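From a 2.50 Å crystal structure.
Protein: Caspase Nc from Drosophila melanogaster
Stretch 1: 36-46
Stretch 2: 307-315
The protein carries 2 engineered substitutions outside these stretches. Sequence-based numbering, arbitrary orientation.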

# COMPACT_ATOMS: atom_id res chain seq x y z
N VAL A 36 11.75 -14.09 1.38
CA VAL A 36 11.14 -13.33 2.46
C VAL A 36 11.34 -14.11 3.75
O VAL A 36 10.70 -15.14 3.96
CB VAL A 36 9.63 -13.14 2.24
CG1 VAL A 36 9.00 -12.49 3.46
CG2 VAL A 36 9.39 -12.29 1.01
N LYS A 37 12.22 -13.63 4.63
CA LYS A 37 12.47 -14.33 5.88
C LYS A 37 11.14 -14.47 6.61
O LYS A 37 10.27 -13.61 6.49
CD LYS A 37 15.03 -13.65 8.75
CE LYS A 37 16.34 -13.47 7.97
NZ LYS A 37 16.20 -12.61 6.77
N LYS A 38 10.98 -15.55 7.37
CA LYS A 38 9.75 -15.81 8.10
C LYS A 38 9.92 -15.61 9.59
O LYS A 38 11.01 -15.75 10.13
CB LYS A 38 9.28 -17.25 7.87
CG LYS A 38 9.13 -17.68 6.41
CD LYS A 38 8.63 -19.13 6.35
CE LYS A 38 8.88 -19.80 5.00
NZ LYS A 38 8.17 -19.15 3.86
N SER A 39 8.83 -15.28 10.27
CA SER A 39 8.86 -15.10 11.71
C SER A 39 8.94 -16.48 12.36
O SER A 39 8.60 -17.49 11.75
CB SER A 39 7.60 -14.39 12.19
OG SER A 39 7.51 -13.10 11.62
N LYS A 40 9.38 -16.51 13.61
CA LYS A 40 9.48 -17.76 14.35
C LYS A 40 8.62 -17.62 15.60
O LYS A 40 8.67 -18.44 16.51
CB LYS A 40 10.93 -18.05 14.74
CG LYS A 40 11.83 -18.45 13.57
CD LYS A 40 13.26 -18.68 14.04
CE LYS A 40 14.08 -19.44 13.00
NZ LYS A 40 14.14 -18.75 11.69
N LYS A 41 7.81 -16.57 15.62
CA LYS A 41 6.95 -16.29 16.76
C LYS A 41 5.99 -15.17 16.36
O LYS A 41 6.09 -14.62 15.26
CB LYS A 41 7.80 -15.81 17.93
CG LYS A 41 8.59 -14.54 17.57
CD LYS A 41 9.64 -14.13 18.61
CE LYS A 41 9.05 -13.34 19.76
NZ LYS A 41 10.10 -13.03 20.78
N ILE A 42 5.06 -14.85 17.24
CA ILE A 42 4.13 -13.76 17.02
C ILE A 42 4.82 -12.60 17.73
O ILE A 42 5.03 -12.64 18.94
CB ILE A 42 2.76 -14.03 17.69
CG1 ILE A 42 2.10 -15.26 17.06
CG2 ILE A 42 1.87 -12.78 17.57
CD1 ILE A 42 1.81 -15.13 15.56
N HIS A 43 5.17 -11.56 16.97
CA HIS A 43 5.84 -10.41 17.55
C HIS A 43 4.86 -9.47 18.22
O HIS A 43 3.81 -9.16 17.66
CB HIS A 43 6.64 -9.70 16.46
CG HIS A 43 7.78 -10.51 15.94
ND1 HIS A 43 9.06 -10.40 16.45
CD2 HIS A 43 7.83 -11.51 15.03
CE1 HIS A 43 9.84 -11.29 15.87
NE2 HIS A 43 9.12 -11.98 15.00
N GLY A 44 5.19 -9.04 19.43
CA GLY A 44 4.32 -8.16 20.18
C GLY A 44 5.06 -6.98 20.78
O GLY A 44 4.68 -6.49 21.84
N GLY A 45 6.11 -6.55 20.09
CA GLY A 45 6.90 -5.42 20.53
C GLY A 45 7.59 -5.52 21.87
O GLY A 45 8.70 -5.01 22.04
N ASP A 46 6.95 -6.17 22.84
CA ASP A 46 7.51 -6.31 24.18
C ASP A 46 7.66 -4.93 24.83
O ASP A 46 7.79 -4.82 26.05
CB ASP A 46 8.87 -7.02 24.14
CG ASP A 46 8.74 -8.53 24.02
OD1 ASP A 46 9.78 -9.22 23.96
OD2 ASP A 46 7.59 -9.04 23.98
N LEU A 307 2.44 -2.76 14.04
CA LEU A 307 1.96 -3.70 13.05
C LEU A 307 3.07 -4.65 12.63
O LEU A 307 3.94 -4.28 11.83
CB LEU A 307 1.41 -2.98 11.81
CG LEU A 307 0.98 -3.94 10.70
CD1 LEU A 307 0.00 -4.95 11.28
CD2 LEU A 307 0.34 -3.21 9.56
N TYR A 308 3.05 -5.86 13.18
CA TYR A 308 4.02 -6.88 12.81
C TYR A 308 3.25 -7.80 11.88
O TYR A 308 2.11 -8.16 12.15
CB TYR A 308 4.51 -7.67 14.03
CG TYR A 308 5.47 -6.91 14.91
CD1 TYR A 308 5.02 -6.22 16.03
CD2 TYR A 308 6.84 -6.85 14.59
CE1 TYR A 308 5.90 -5.49 16.83
CE2 TYR A 308 7.73 -6.11 15.38
CZ TYR A 308 7.26 -5.44 16.50
OH TYR A 308 8.13 -4.73 17.30
N PHE A 309 3.87 -8.17 10.77
CA PHE A 309 3.21 -9.03 9.80
C PHE A 309 3.34 -10.52 10.13
O PHE A 309 2.56 -11.35 9.62
CB PHE A 309 3.75 -8.73 8.40
CG PHE A 309 3.26 -7.42 7.82
CD1 PHE A 309 1.97 -7.30 7.31
CD2 PHE A 309 4.09 -6.30 7.80
CE1 PHE A 309 1.51 -6.08 6.80
CE2 PHE A 309 3.64 -5.08 7.29
CZ PHE A 309 2.34 -4.97 6.80
N ASN A 310 4.30 -10.86 10.99
CA ASN A 310 4.56 -12.25 11.39
C ASN A 310 4.46 -13.17 10.17
O ASN A 310 3.75 -14.18 10.19
CB ASN A 310 3.55 -12.69 12.45
CG ASN A 310 3.66 -11.87 13.73
OD1 ASN A 310 4.75 -11.67 14.25
ND2 ASN A 310 2.52 -11.41 14.24
N PRO A 311 5.19 -12.84 9.10
CA PRO A 311 5.07 -13.72 7.93
C PRO A 311 5.49 -15.16 8.20
O PRO A 311 6.49 -15.42 8.87
CB PRO A 311 5.97 -13.05 6.91
CG PRO A 311 7.07 -12.52 7.74
CD PRO A 311 6.35 -11.95 8.97
N GLY A 312 4.69 -16.09 7.69
CA GLY A 312 4.98 -17.51 7.85
C GLY A 312 4.76 -18.11 9.22
O GLY A 312 5.25 -19.19 9.50
N PHE A 313 4.02 -17.43 10.10
CA PHE A 313 3.79 -17.95 11.43
C PHE A 313 2.39 -17.62 11.92
O PHE A 313 1.87 -16.53 11.62
CB PHE A 313 4.81 -17.38 12.41
CG PHE A 313 4.95 -18.17 13.68
CD1 PHE A 313 5.73 -19.33 13.71
CD2 PHE A 313 4.27 -17.78 14.83
CE1 PHE A 313 5.83 -20.08 14.88
CE2 PHE A 313 4.36 -18.53 16.00
CZ PHE A 313 5.15 -19.68 16.02
N PHE A 314 1.77 -18.53 12.67
CA PHE A 314 0.42 -18.30 13.17
C PHE A 314 0.23 -18.78 14.59
O PHE A 314 1.00 -19.59 15.09
CB PHE A 314 -0.61 -18.97 12.26
CG PHE A 314 -0.29 -20.40 11.90
CD1 PHE A 314 0.51 -20.68 10.79
CD2 PHE A 314 -0.80 -21.46 12.63
CE1 PHE A 314 0.78 -22.00 10.42
CE2 PHE A 314 -0.53 -22.78 12.27
CZ PHE A 314 0.25 -23.05 11.16
N ASN A 315 -0.82 -18.29 15.24
CA ASN A 315 -1.12 -18.67 16.62
C ASN A 315 -2.62 -18.88 16.81
O ASN A 315 -3.04 -20.05 16.95
CB ASN A 315 -0.62 -17.60 17.59
CG ASN A 315 0.09 -18.18 18.79
OD1 ASN A 315 0.54 -17.45 19.67
ND2 ASN A 315 0.21 -19.51 18.83
O HOH W 1 1.93 -9.61 16.02

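Two segments with no regular secondary structure can still pack specifically if a few directional hydrogen bonds fix the register and side chains close the gaps between them. Residues 36-46 and 307-315 of caspase Nc, more than 260 positions apart in the chain, illustrate the principle: neither forms a helix or strand, yet together they bury 671 Å².

L307 directs its side chain away, and the contact begins with Y308. Its ring offers a face to H43, whose CB lies 3.6 Å from the Y308 ring centroid, over the ring face, 23° off the normal, in a CH-pi contact. The imidazole itself is slid aside: the two planes are inclined by only 26°, but the centroids are 5.5 Å apart, so the rings barely overlap. A broad aromatic suits this place because it also reaches the glycine backbone beyond, with Y308 CE1 3.4 Å from G45 N. At G45 the positive phi favours glycine.

F309 turns away, and N310 supplies the central polar link. Its CB points sideways, but with chi1 in the m rotamer the carboxamide comes nearer to the first stretch, where OD1 accepts a nearly linear hydrogen bond from the backbone, H43 N to N310 OD1 at 2.8 Å. The other end of the amide is used as well: N310 ND2 donates to a water at 2.6 Å, and that water donates to H43 O at 2.5 Å. One asparagine thus serves both polar groups of one residue's backbone, the NH directly and the carbonyl through a water.

N310 also opens a type II turn that ends at F313, closed by a long hydrogen bond from F313 N to N310 O (3.3 Å). Within it, P311 fits the turn with its phi of -60° and leaves its carbonyl free to accept the second direct hydrogen bond, S39 N to P311 O at 2.7 Å. Its ring packs closely too, with P311 CD 3.1 Å from S39 OG; the small serine, buried here, allows this close approach. G312 follows with positive phi, and an ideal CB there would lie 2.8 Å from K38 CD, a clash that glycine avoids.

F313 points toward the first stretch and lays one ring face against the backbone at K40 O and K41 CA, while I42 CD1 meets the ring edge, 3.7 Å from F313 CD2. I42 also touches N315, its CG1 3.6 Å from N315 CB, where the poorly ordered asparagine ends the stretch.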